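Local coordinates for protein acyl-coenzyme A oxidase 3 (Yarrowia lipolytica, PDB 5YS9) that oxidises acyl-CoA to the (2E)-enoyl-CoA with FAD as cofactor, passing the electrons to oxygen to give hydrogen peroxide in peroxisomal fatty acid beta-oxidation, at residues D75-K78 with E79-R82; K97-E101 with K102-L106; P349-Q352 with R353-P357. All coordinates share one frame; numbering follows the deposited sequence.

Contact 1 of 3, residues D75-K78 with E79-R82; sequences DMPK and EQLR
The apolar part of the contact is built round Met76. Its thioether SD sits 3.5 Å from Leu81 CD1, while CE lies against the amide of Gln80, 3.9 Å from NE2. Beyond CG the methionine chain is extended (chi2 -169°), which carries the methyl past Leu81 to the glutamine, whose own chain crosses it at about a right angle. The other end of that amide, Gln80 OE1, rests 3.7 Å from CD of the Pro77 ring.

Two backbone N-H groups converge on the carbonyl oxygen of Pro77. Leu81 N reaches Pro77 O at 3.2 Å on a nearly straight line (170° at the hydrogen); the bond from Gln80 N to Pro77 O, at 3.0 Å, is more bent, at 143°. One residue further on, Arg82 N bonds to Lys78 O at 3.0 Å. Pro77 stands at the N-cap position of helix 78-92, the helix in the N-terminal part of this acyl-CoA oxidase that follows the loop after helix 49-63; without a polar side chain it makes no side-chain cap, and its carbonyl takes the backbone bonds of the first turn.

Lys78 and Arg82 bring two positive charges together. They run side by side in the same direction, and Lys78 NZ lies over one face of the guanidinium, near its rim, 3.8 Å from Arg82 NH1. Asp249 probably offsets this like-charge approach: it forms a salt bridge with Arg82 NH2 and a long, weak ion pair with Lys78 NZ. Arg82 NE is taken up by the carbonyl of Asp257.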
ATOM      1  N   ASP A  75      16.949   8.139  -8.010  1.00 32.26           N
ATOM      2  CA  ASP A  75      16.988   9.551  -8.259  1.00 32.72           C
ATOM      3  C   ASP A  75      16.653   9.884  -9.703  1.00 34.05           C
ATOM      4  O   ASP A  75      16.688  11.067 -10.087  1.00 35.46           O
ATOM      5  CB  ASP A  75      18.395  10.097  -7.969  1.00 35.35           C
ATOM      6  CG  ASP A  75      18.792   9.999  -6.488  1.00 39.28           C
ATOM      7  OD1 ASP A  75      18.183  10.740  -5.700  1.00 40.16           O
ATOM      8  OD2 ASP A  75      19.728   9.212  -6.130  1.00 40.31           O
ATOM      9  N   MET A  76      16.365   8.872 -10.513  1.00 33.48           N
ATOM     10  CA  MET A  76      16.191   9.065 -11.954  1.00 36.68           C
ATOM     11  C   MET A  76      14.801   9.558 -12.251  1.00 34.45           C
ATOM     12  O   MET A  76      13.851   8.876 -11.873  1.00 37.31           O
ATOM     13  CB  MET A  76      16.356   7.748 -12.732  1.00 39.43           C
ATOM     14  CG  MET A  76      17.773   7.334 -12.995  1.00 40.19           C
ATOM     15  SD  MET A  76      17.798   5.986 -14.174  1.00 44.83           S
ATOM     16  CE  MET A  76      19.492   5.467 -13.980  1.00 38.63           C
ATOM     17  N   PRO A  77      14.678  10.683 -12.979  1.00 33.76           N
ATOM     18  CA  PRO A  77      13.362  11.098 -13.505  1.00 36.16           C
ATOM     19  C   PRO A  77      12.907  10.203 -14.668  1.00 35.30           C
ATOM     20  O   PRO A  77      13.729   9.517 -15.269  1.00 38.43           O
ATOM     21  CB  PRO A  77      13.616  12.514 -14.033  1.00 34.29           C
ATOM     22  CG  PRO A  77      15.039  12.471 -14.488  1.00 36.24           C
ATOM     23  CD  PRO A  77      15.769  11.459 -13.602  1.00 35.43           C
ATOM     24  N   LYS A  78      11.632  10.280 -15.010  1.00 35.65           N
ATOM     25  CA  LYS A  78      11.048   9.382 -15.988  1.00 39.28           C
ATOM     26  C   LYS A  78      11.750   9.363 -17.339  1.00 39.04           C
ATOM     27  O   LYS A  78      11.855   8.320 -17.886  1.00 41.25           O
ATOM     28  CB  LYS A  78       9.529   9.572 -16.116  1.00 41.10           C
ATOM     29  CG  LYS A  78       8.944  10.032 -17.445  1.00 50.22           C
ATOM     30  CD  LYS A  78       7.576   9.387 -17.742  1.00 51.80           C
ATOM     31  CE  LYS A  78       6.615  10.299 -18.528  1.00 60.86           C
ATOM     32  NZ  LYS A  78       6.860  10.358 -20.000  1.00 61.94           N
ATOM     33  N   GLU A  79      12.307  10.468 -17.821  1.00 37.64           N
ATOM     34  CA  GLU A  79      12.918  10.518 -19.163  1.00 39.15           C
ATOM     35  C   GLU A  79      14.177   9.672 -19.203  1.00 39.93           C
ATOM     36  O   GLU A  79      14.519   9.123 -20.245  1.00 43.32           O
ATOM     37  CB  GLU A  79      13.289  11.947 -19.610  1.00 43.87           C
ATOM     38  CG  GLU A  79      12.142  12.955 -19.746  1.00 51.25           C
ATOM     39  CD  GLU A  79      11.465  13.384 -18.417  1.00 63.55           C
ATOM     40  OE1 GLU A  79      12.097  13.315 -17.323  1.00 70.13           O
ATOM     41  OE2 GLU A  79      10.265  13.782 -18.456  1.00 67.52           O
ATOM     42  N   GLN A  80      14.845   9.537 -18.062  1.00 41.25           N
ATOM     43  CA  GLN A  80      16.094   8.806 -17.959  1.00 38.80           C
ATOM     44  C   GLN A  80      15.824   7.330 -17.782  1.00 36.37           C
ATOM     45  O   GLN A  80      16.527   6.464 -18.353  1.00 36.28           O
ATOM     46  CB  GLN A  80      16.928   9.374 -16.810  1.00 43.83           C
ATOM     47  CG  GLN A  80      18.402   9.160 -17.025  1.00 48.89           C
ATOM     48  CD  GLN A  80      19.285   9.534 -15.827  1.00 54.24           C
ATOM     49  OE1 GLN A  80      18.980  10.466 -15.055  1.00 46.81           O
ATOM     50  NE2 GLN A  80      20.422   8.813 -15.696  1.00 48.83           N
ATOM     51  N   LEU A  81      14.795   7.023 -17.011  1.00 34.28           N
ATOM     52  CA  LEU A  81      14.267   5.649 -16.949  1.00 34.12           C
ATOM     53  C   LEU A  81      13.862   5.109 -18.340  1.00 35.49           C
ATOM     54  O   LEU A  81      14.180   3.949 -18.712  1.00 44.54           O
ATOM     55  CB  LEU A  81      13.073   5.583 -16.012  1.00 34.01           C
ATOM     56  CG  LEU A  81      13.109   5.084 -14.543  1.00 35.66           C
ATOM     57  CD1 LEU A  81      14.457   4.826 -13.911  1.00 34.42           C
ATOM     58  CD2 LEU A  81      12.237   5.992 -13.679  1.00 34.81           C
ATOM     59  N   ARG A  82      13.152   5.938 -19.093  1.00 30.73           N
ATOM     60  CA  ARG A  82      12.793   5.619 -20.469  1.00 33.11           C
ATOM     61  C   ARG A  82      14.067   5.365 -21.316  1.00 32.56           C
ATOM     62  O   ARG A  82      14.146   4.371 -22.033  1.00 31.43           O
ATOM     63  CB  ARG A  82      11.985   6.764 -21.098  1.00 32.14           C
ATOM     64  CG  ARG A  82      10.593   6.963 -20.556  1.00 30.43           C
ATOM     65  CD  ARG A  82       9.708   5.830 -21.030  1.00 34.11           C
ATOM     66  NE  ARG A  82       8.339   6.002 -20.588  1.00 33.47           N
ATOM     67  CZ  ARG A  82       7.368   6.582 -21.280  1.00 31.23           C
ATOM     68  NH1 ARG A  82       6.176   6.679 -20.745  1.00 29.07           N
ATOM     69  NH2 ARG A  82       7.571   7.079 -22.486  1.00 32.07           N
TER

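Contact 2 of 3, residues K97-E101 with K102-L106; sequences KKDTE and KEALL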
ATOM      1  N   LYS A  97      21.249 -15.190 -27.638  1.00 51.61           N
ATOM      2  CA  LYS A  97      21.884 -16.203 -28.442  1.00 60.73           C
ATOM      3  C   LYS A  97      22.055 -17.477 -27.629  1.00 59.34           C
ATOM      4  O   LYS A  97      21.659 -18.537 -28.094  1.00 54.99           O
ATOM      5  CB  LYS A  97      23.242 -15.719 -28.965  1.00 69.66           C
ATOM      6  CG  LYS A  97      23.745 -16.486 -30.183  1.00 74.72           C
ATOM      7  CD  LYS A  97      25.266 -16.599 -30.158  1.00 82.68           C
ATOM      8  CE  LYS A  97      25.825 -17.269 -31.410  1.00 79.77           C
ATOM      9  NZ  LYS A  97      27.309 -17.321 -31.349  1.00 73.08           N
ATOM     10  N   LYS A  98      22.750 -17.343 -26.500  1.00 59.71           N
ATOM     11  CA  LYS A  98      23.135 -18.393 -25.539  1.00 63.00           C
ATOM     12  C   LYS A  98      22.123 -19.137 -24.636  1.00 52.90           C
ATOM     13  O   LYS A  98      22.278 -20.315 -24.376  1.00 53.52           O
ATOM     14  CB  LYS A  98      24.296 -17.881 -24.674  1.00 69.48           C
ATOM     15  CG  LYS A  98      24.369 -16.365 -24.521  1.00 72.87           C
ATOM     16  CD  LYS A  98      25.738 -15.886 -24.047  1.00 75.15           C
ATOM     17  CE  LYS A  98      25.814 -15.756 -22.530  1.00 79.77           C
ATOM     18  NZ  LYS A  98      27.210 -15.849 -22.009  1.00 76.87           N
ATOM     19  N   ASP A  99      21.143 -18.419 -24.116  1.00 46.92           N
ATOM     20  CA  ASP A  99      20.203 -18.867 -23.053  1.00 42.88           C
ATOM     21  C   ASP A  99      19.191 -19.913 -23.527  1.00 44.33           C
ATOM     22  O   ASP A  99      18.601 -19.753 -24.590  1.00 44.94           O
ATOM     23  CB  ASP A  99      19.323 -17.696 -22.573  1.00 41.33           C
ATOM     24  CG  ASP A  99      19.966 -16.822 -21.515  1.00 40.04           C
ATOM     25  OD1 ASP A  99      20.978 -17.187 -20.893  1.00 40.27           O
ATOM     26  OD2 ASP A  99      19.415 -15.725 -21.261  1.00 48.68           O
ATOM     27  N   THR A 100      18.915 -20.911 -22.694  1.00 44.22           N
ATOM     28  CA  THR A 100      17.752 -21.789 -22.853  1.00 41.43           C
ATOM     29  C   THR A 100      16.495 -21.052 -22.359  1.00 43.71           C
ATOM     30  O   THR A 100      16.615 -20.057 -21.687  1.00 45.38           O
ATOM     31  CB  THR A 100      17.934 -23.076 -22.051  1.00 41.71           C
ATOM     32  OG1 THR A 100      17.846 -22.780 -20.656  1.00 43.80           O
ATOM     33  CG2 THR A 100      19.319 -23.749 -22.363  1.00 40.65           C
ATOM     34  N   GLU A 101      15.301 -21.520 -22.712  1.00 49.34           N
ATOM     35  CA  GLU A 101      14.043 -20.939 -22.225  1.00 55.41           C
ATOM     36  C   GLU A 101      14.047 -20.796 -20.680  1.00 49.33           C
ATOM     37  O   GLU A 101      13.637 -19.789 -20.141  1.00 55.07           O
ATOM     38  CB  GLU A 101      12.840 -21.810 -22.707  1.00 65.09           C
ATOM     39  CG  GLU A 101      11.420 -21.377 -22.257  1.00 74.62           C
ATOM     40  CD  GLU A 101      10.304 -22.409 -22.576  1.00 81.72           C
ATOM     41  OE1 GLU A 101      10.262 -22.946 -23.708  1.00 79.32           O
ATOM     42  OE2 GLU A 101       9.446 -22.680 -21.692  1.00 83.77           O
ATOM     43  N   LYS A 102      14.500 -21.818 -19.984  1.00 44.26           N
ATOM     44  CA  LYS A 102      14.514 -21.814 -18.525  1.00 47.53           C
ATOM     45  C   LYS A 102      15.464 -20.703 -18.012  1.00 48.64           C
ATOM     46  O   LYS A 102      15.171 -19.991 -17.046  1.00 42.08           O
ATOM     47  CB  LYS A 102      14.952 -23.196 -17.980  1.00 42.26           C
ATOM     48  CG  LYS A 102      14.788 -23.376 -16.478  1.00 45.06           C
ATOM     49  CD  LYS A 102      15.436 -24.658 -15.972  1.00 51.68           C
ATOM     50  CE  LYS A 102      14.804 -25.129 -14.649  1.00 57.64           C
ATOM     51  NZ  LYS A 102      15.772 -25.844 -13.754  1.00 52.61           N
ATOM     52  N   GLU A 103      16.603 -20.576 -18.667  1.00 43.22           N
ATOM     53  CA  GLU A 103      17.566 -19.595 -18.255  1.00 45.97           C
ATOM     54  C   GLU A 103      17.028 -18.193 -18.464  1.00 42.47           C
ATOM     55  O   GLU A 103      17.170 -17.337 -17.596  1.00 38.47           O
ATOM     56  CB  GLU A 103      18.857 -19.776 -19.031  1.00 45.87           C
ATOM     57  CG  GLU A 103      19.644 -20.985 -18.590  1.00 45.57           C
ATOM     58  CD  GLU A 103      20.846 -21.215 -19.451  1.00 44.10           C
ATOM     59  OE1 GLU A 103      20.770 -21.064 -20.683  1.00 40.27           O
ATOM     60  OE2 GLU A 103      21.872 -21.560 -18.879  1.00 46.88           O
ATOM     61  N   ALA A 104      16.421 -17.992 -19.629  1.00 41.28           N
ATOM     62  CA  ALA A 104      15.899 -16.711 -20.059  1.00 36.00           C
ATOM     63  C   ALA A 104      14.740 -16.265 -19.153  1.00 35.21           C
ATOM     64  O   ALA A 104      14.728 -15.141 -18.667  1.00 42.47           O
ATOM     65  CB  ALA A 104      15.475 -16.782 -21.518  1.00 31.12           C
ATOM     66  N   LEU A 105      13.803 -17.146 -18.871  1.00 36.69           N
ATOM     67  CA  LEU A 105      12.722 -16.805 -17.934  1.00 40.63           C
ATOM     68  C   LEU A 105      13.263 -16.361 -16.550  1.00 39.68           C
ATOM     69  O   LEU A 105      12.807 -15.364 -15.984  1.00 34.32           O
ATOM     70  CB  LEU A 105      11.757 -17.985 -17.764  1.00 41.77           C
ATOM     71  CG  LEU A 105      10.563 -17.736 -16.819  1.00 44.19           C
ATOM     72  CD1 LEU A 105       9.682 -16.609 -17.366  1.00 48.60           C
ATOM     73  CD2 LEU A 105       9.740 -18.994 -16.592  1.00 41.52           C
ATOM     74  N   LEU A 106      14.252 -17.102 -16.059  1.00 39.01           N
ATOM     75  CA  LEU A 106      14.741 -16.974 -14.722  1.00 41.33           C
ATOM     76  C   LEU A 106      15.678 -15.760 -14.651  1.00 42.85           C
ATOM     77  O   LEU A 106      15.675 -15.052 -13.657  1.00 41.77           O
ATOM     78  CB  LEU A 106      15.405 -18.272 -14.316  1.00 44.73           C
ATOM     79  CG  LEU A 106      15.275 -18.891 -12.927  1.00 54.19           C
ATOM     80  CD1 LEU A 106      13.883 -18.846 -12.308  1.00 52.81           C
ATOM     81  CD2 LEU A 106      15.769 -20.344 -13.027  1.00 55.75           C
TER
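Glu103 OE1 takes the backbone N-H of Thr100 at 2.7 Å, almost straight (169°), on the lone pair that faces away from its partner oxygen. Thr100 OG1 also donates to Glu103 OE1, but weakly, at 3.4 Å. The return bond runs from Glu103 N to Thr100 OG1 at 3.2 Å, made possible by a chi1 of 70° that sets the hydroxyl between the backbone N and the carbonyl carbon. Together the two reciprocal bonds form a capping box, with Thr100 as N-cap of helix 101-111 in the N-terminal part of the enzyme. The methyl CG2 of Thr100 flanks the carboxylate, 3.5 Å from Glu103 OE1.

Regular helical bonds start at once: Ala104 N to Thr100 O, then Leu105 N to Glu101 O, both at 2.9 Å.

Asp99 brings a second carboxylate close, its OD1 3.9 Å from Glu103 OE1 and the two planes turned 60° apart. Each acid has a basic partner that would be expected to ease the repulsion: Arg107 forms a salt bridge with Asp99 OD2, and Arg57 of helix 49-63 one with Glu103 OE2. The same Asp99 OD2 also packs on Ala104, 3.8 Å from its CA.

Contact 3 of 3, residues P349-Q352 with R353-P357; sequences PYHQ and RRLLP. With FAD (flavin-adenine dinucleotide), chain D.
The first turns of helix 349-385, in the C-alpha1 domain, form part of the FAD pocket, where Arg354 meets the adenosine ribose. Its NH1 donates to O3B of FAD at 2.6 Å; FAD O2B lies as close to NH1, at the guanidinium edge. His351 CE1 sits over one face of the guanidinium, toward its rim, the ring standing nearly upright to it (81°). Arg354 NH1 in turn lies at the edge of the imidazole, 3.7 Å from His351 ND1. Bends at chi2 and chi3 (-134° and -105°) swing the guanidinium towards the ribose, while the aliphatic part, with CG 3.9 Å from Tyr350 CE2, crosses the tyrosine at about a right angle. A leucine in place of Arg354 would probably leave O3B of the ribose without this donor and His351 CE1 without the group it rests on.

The site lies at the dimer interface: Arg354 packs on Asn459 of the second subunit, which also bonds FAD through its Ser169. Tyr350 meets the ring of Phe551 of that subunit. Along the helix, Arg354 N bonds to Tyr350 O at 3.1 Å and Leu356 N to Gln352 O at 2.8 Å. Leu355 CD1 also touches the imidazole, 3.6 Å from His351 NE2.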
ATOM      1  N   PRO A 349       8.375  -9.268  21.059  1.00 42.97           N
ATOM      2  CA  PRO A 349       7.444 -10.251  20.488  1.00 42.52           C
ATOM      3  C   PRO A 349       6.435  -9.689  19.473  1.00 44.14           C
ATOM      4  O   PRO A 349       5.986 -10.439  18.582  1.00 48.14           O
ATOM      5  CB  PRO A 349       6.703 -10.792  21.733  1.00 44.22           C
ATOM      6  CG  PRO A 349       7.667 -10.575  22.867  1.00 45.35           C
ATOM      7  CD  PRO A 349       8.415  -9.308  22.538  1.00 40.54           C
ATOM      8  N   TYR A 350       6.028  -8.442  19.633  1.00 41.29           N
ATOM      9  CA  TYR A 350       5.180  -7.860  18.620  1.00 41.65           C
ATOM     10  C   TYR A 350       5.877  -7.677  17.293  1.00 38.59           C
ATOM     11  O   TYR A 350       5.286  -7.869  16.252  1.00 36.59           O
ATOM     12  CB  TYR A 350       4.459  -6.583  19.038  1.00 43.94           C
ATOM     13  CG  TYR A 350       3.297  -6.380  18.115  1.00 45.98           C
ATOM     14  CD1 TYR A 350       2.307  -7.333  18.031  1.00 49.39           C
ATOM     15  CD2 TYR A 350       3.227  -5.301  17.266  1.00 49.28           C
ATOM     16  CE1 TYR A 350       1.251  -7.196  17.168  1.00 49.25           C
ATOM     17  CE2 TYR A 350       2.171  -5.158  16.396  1.00 49.42           C
ATOM     18  CZ  TYR A 350       1.189  -6.117  16.354  1.00 47.18           C
ATOM     19  OH  TYR A 350       0.132  -6.011  15.499  1.00 43.52           O
ATOM     20  N   HIS A 351       7.133  -7.281  17.330  1.00 32.19           N
ATOM     21  CA  HIS A 351       7.840  -7.099  16.109  1.00 34.48           C
ATOM     22  C   HIS A 351       8.090  -8.441  15.367  1.00 35.25           C
ATOM     23  O   HIS A 351       8.009  -8.509  14.101  1.00 33.83           O
ATOM     24  CB  HIS A 351       9.123  -6.334  16.362  1.00 35.36           C
ATOM     25  CG  HIS A 351       9.625  -5.645  15.150  1.00 34.54           C
ATOM     26  ND1 HIS A 351       9.069  -4.466  14.699  1.00 33.43           N
ATOM     27  CD2 HIS A 351      10.590  -5.987  14.269  1.00 32.73           C
ATOM     28  CE1 HIS A 351       9.726  -4.084  13.623  1.00 33.36           C
ATOM     29  NE2 HIS A 351      10.645  -4.990  13.336  1.00 33.54           N
ATOM     30  N   GLN A 352       8.342  -9.490  16.153  1.00 31.74           N
ATOM     31  CA  GLN A 352       8.437 -10.859  15.637  1.00 36.02           C
ATOM     32  C   GLN A 352       7.163 -11.259  14.909  1.00 33.45           C
ATOM     33  O   GLN A 352       7.250 -11.765  13.800  1.00 34.04           O
ATOM     34  CB  GLN A 352       8.756 -11.869  16.757  1.00 41.56           C
ATOM     35  CG  GLN A 352      10.171 -11.705  17.363  1.00 41.74           C
ATOM     36  CD  GLN A 352      10.439 -12.618  18.543  1.00 41.11           C
ATOM     37  OE1 GLN A 352       9.628 -13.503  18.836  1.00 37.31           O
ATOM     38  NE2 GLN A 352      11.594 -12.430  19.212  1.00 37.84           N
ATOM     39  N   ARG A 353       6.011 -10.949  15.478  1.00 34.19           N
ATOM     40  CA  ARG A 353       4.712 -11.189  14.856  1.00 33.48           C
ATOM     41  C   ARG A 353       4.495 -10.416  13.567  1.00 34.22           C
ATOM     42  O   ARG A 353       3.837 -10.884  12.665  1.00 32.42           O
ATOM     43  CB  ARG A 353       3.582 -10.891  15.826  1.00 33.26           C
ATOM     44  CG  ARG A 353       3.289 -12.011  16.789  1.00 34.05           C
ATOM     45  CD  ARG A 353       2.307 -11.561  17.835  1.00 36.14           C
ATOM     46  NE  ARG A 353       1.767 -12.672  18.586  1.00 36.08           N
ATOM     47  CZ  ARG A 353       0.757 -13.417  18.182  1.00 35.44           C
ATOM     48  NH1 ARG A 353       0.170 -13.170  17.033  1.00 37.36           N
ATOM     49  NH2 ARG A 353       0.336 -14.402  18.934  1.00 39.02           N
ATOM     50  N   ARG A 354       4.991  -9.196  13.513  1.00 38.58           N
ATOM     51  CA  ARG A 354       4.918  -8.412  12.296  1.00 35.91           C
ATOM     52  C   ARG A 354       5.693  -9.004  11.135  1.00 35.57           C
ATOM     53  O   ARG A 354       5.228  -8.966  10.019  1.00 34.09           O
ATOM     54  CB  ARG A 354       5.424  -7.001  12.539  1.00 36.22           C
ATOM     55  CG  ARG A 354       4.624  -6.203  13.535  1.00 41.29           C
ATOM     56  CD  ARG A 354       4.354  -4.821  12.990  1.00 41.69           C
ATOM     57  NE  ARG A 354       5.181  -3.823  13.632  1.00 42.27           N
ATOM     58  CZ  ARG A 354       5.748  -2.807  13.008  1.00 36.97           C
ATOM     59  NH1 ARG A 354       6.481  -1.962  13.689  1.00 33.54           N
ATOM     60  NH2 ARG A 354       5.574  -2.640  11.718  1.00 40.09           N
ATOM     61  N   LEU A 355       6.889  -9.510  11.387  1.00 32.96           N
ATOM     62  CA  LEU A 355       7.759  -9.924  10.305  1.00 31.76           C
ATOM     63  C   LEU A 355       7.951 -11.409  10.096  1.00 34.14           C
ATOM     64  O   LEU A 355       8.058 -11.864   8.978  1.00 34.61           O
ATOM     65  CB  LEU A 355       9.127  -9.272  10.456  1.00 34.52           C
ATOM     66  CG  LEU A 355       9.214  -7.754  10.493  1.00 37.65           C
ATOM     67  CD1 LEU A 355      10.655  -7.336  10.670  1.00 34.56           C
ATOM     68  CD2 LEU A 355       8.622  -7.144   9.241  1.00 39.33           C
ATOM     69  N   LEU A 356       8.018 -12.176  11.165  1.00 37.19           N
ATOM     70  CA  LEU A 356       8.396 -13.601  10.995  1.00 38.00           C
ATOM     71  C   LEU A 356       7.361 -14.454  10.215  1.00 35.17           C
ATOM     72  O   LEU A 356       7.763 -15.324   9.446  1.00 34.45           O
ATOM     73  CB  LEU A 356       8.772 -14.241  12.318  1.00 36.12           C
ATOM     74  CG  LEU A 356       9.982 -13.592  12.989  1.00 38.96           C
ATOM     75  CD1 LEU A 356      10.271 -14.295  14.311  1.00 39.82           C
ATOM     76  CD2 LEU A 356      11.241 -13.565  12.134  1.00 36.62           C
ATOM     77  N   PRO A 357       6.045 -14.168  10.377  1.00 33.75           N
ATOM     78  CA  PRO A 357       5.023 -14.862   9.587  1.00 34.41           C
ATOM     79  C   PRO A 357       5.151 -14.570   8.098  1.00 39.06           C
ATOM     80  O   PRO A 357       4.920 -15.458   7.263  1.00 38.87           O
ATOM     81  CB  PRO A 357       3.713 -14.316  10.140  1.00 33.83           C
ATOM     82  CG  PRO A 357       4.031 -13.932  11.535  1.00 33.97           C
ATOM     83  CD  PRO A 357       5.431 -13.384  11.466  1.00 34.81           C
TER
HETATM   84  PA  FAD D 801      11.684   3.537  15.571  1.00 56.81           P
HETATM   85  O1A FAD D 801      11.113   4.361  16.662  1.00 54.66           O
HETATM   86  O2A FAD D 801      12.980   2.846  15.740  1.00 56.38           O
HETATM   87  O5B FAD D 801      10.691   2.398  15.125  1.00 61.91           O
HETATM   88  C5B FAD D 801      11.097   1.603  14.021  1.00 57.00           C
HETATM   89  C4B FAD D 801      10.233   0.371  13.976  1.00 57.70           C
HETATM   90  O4B FAD D 801      10.427  -0.364  15.177  1.00 59.13           O
HETATM   91  C3B FAD D 801       8.791   0.806  13.942  1.00 58.11           C
HETATM   92  O3B FAD D 801       8.073   0.028  13.005  1.00 52.66           O
HETATM   93  C2B FAD D 801       8.264   0.486  15.307  1.00 56.35           C
HETATM   94  O2B FAD D 801       6.906   0.072  15.214  1.00 50.79           O
HETATM   95  C1B FAD D 801       9.183  -0.607  15.801  1.00 57.28           C
HETATM   96  N9A FAD D 801       9.281  -0.391  17.245  1.00 66.31           N
HETATM   97  C8A FAD D 801       9.970   0.586  17.842  1.00 62.99           C
HETATM   98  N7A FAD D 801       9.818   0.513  19.176  1.00 68.09           N
HETATM   99  C5A FAD D 801       9.007  -0.516  19.446  1.00 66.01           C
HETATM  100  C6A FAD D 801       8.434  -1.140  20.651  1.00 62.96           C
HETATM  101  N6A FAD D 801       8.703  -0.675  21.884  1.00 59.90           N
HETATM  102  N1A FAD D 801       7.634  -2.197  20.476  1.00 62.58           N
HETATM  103  C2A FAD D 801       7.358  -2.675  19.260  1.00 65.85           C
HETATM  104  N3A FAD D 801       7.836  -2.164  18.124  1.00 57.85           N
HETATM  105  C4A FAD D 801       8.649  -1.103  18.160  1.00 63.52           C
HETATM  106  N1  FAD D 801      11.409  14.359  12.835  1.00 37.15           N
HETATM  107  C2  FAD D 801      11.604  15.616  13.256  1.00 34.21           C
HETATM  108  O2  FAD D 801      12.000  15.792  14.401  1.00 33.07           O
HETATM  109  N3  FAD D 801      11.375  16.680  12.499  1.00 32.60           N
HETATM  110  C4  FAD D 801      10.940  16.572  11.264  1.00 32.61           C
HETATM  111  O4  FAD D 801      10.744  17.574  10.593  1.00 35.76           O
HETATM  112  C4X FAD D 801      10.701  15.235  10.715  1.00 35.29           C
HETATM  113  N5  FAD D 801      10.258  15.059   9.470  1.00 38.16           N
HETATM  114  C5X FAD D 801      10.060  13.829   8.991  1.00 38.28           C
HETATM  115  C6  FAD D 801       9.624  13.692   7.691  1.00 40.96           C
HETATM  116  C7  FAD D 801       9.416  12.439   7.173  1.00 39.97           C
HETATM  117  C7M FAD D 801       8.929  12.294   5.767  1.00 43.98           C
HETATM  118  C8  FAD D 801       9.668  11.251   8.012  1.00 41.83           C
HETATM  119  C8M FAD D 801       9.443   9.883   7.459  1.00 46.05           C
HETATM  120  C9  FAD D 801      10.099  11.388   9.312  1.00 41.92           C
HETATM  121  C9A FAD D 801      10.314  12.641   9.834  1.00 38.72           C
HETATM  122  N10 FAD D 801      10.758  12.801  11.155  1.00 37.29           N
HETATM  123  C10 FAD D 801      10.970  14.100  11.604  1.00 35.45           C
HETATM  124  C1' FAD D 801      11.042  11.669  12.038  1.00 42.46           C
HETATM  125  C2' FAD D 801       9.823  10.832  12.431  1.00 45.12           C
HETATM  126  O2' FAD D 801       9.115  11.463  13.492  1.00 42.19           O
HETATM  127  C3' FAD D 801      10.252   9.424  12.849  1.00 46.35           C
HETATM  128  O3' FAD D 801      10.447   8.671  11.671  1.00 44.76           O
HETATM  129  C4' FAD D 801       9.248   8.664  13.702  1.00 48.67           C
HETATM  130  O4' FAD D 801       8.660   9.568  14.625  1.00 50.27           O
HETATM  131  C5' FAD D 801       9.899   7.576  14.542  1.00 50.95           C
HETATM  132  O5' FAD D 801      10.223   6.385  13.843  1.00 52.52           O
HETATM  133  P   FAD D 801      11.716   5.828  13.878  1.00 55.76           P
HETATM  134  O1P FAD D 801      12.306   5.910  12.523  1.00 63.04           O
HETATM  135  O2P FAD D 801      12.415   6.486  15.000  1.00 59.58           O
HETATM  136  O3P FAD D 801      11.608   4.272  14.157  1.00 63.61           O

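From the N terminus the three contacts come in series, none nesting within or crossing another, and each spans a single continuous run of chain. Contact 1 closes the turn that leads from the loop after helix 49-63 into helix 78-92, and joins that helix start to the loop of Asp257. Contact 2 does the same where the next loop enters helix 101-111, tying it back to helix 49-63. Contact 3 lies much later, at the start of helix 349-385, which it joins to helices 300-330 and 609-628 and to FAD. Centre to centre, contacts 1 and 2 are about 28 Å apart, and contact 3 is about 36 Å and 38 Å from them. Contacts 1 and 3 both touch the second subunit.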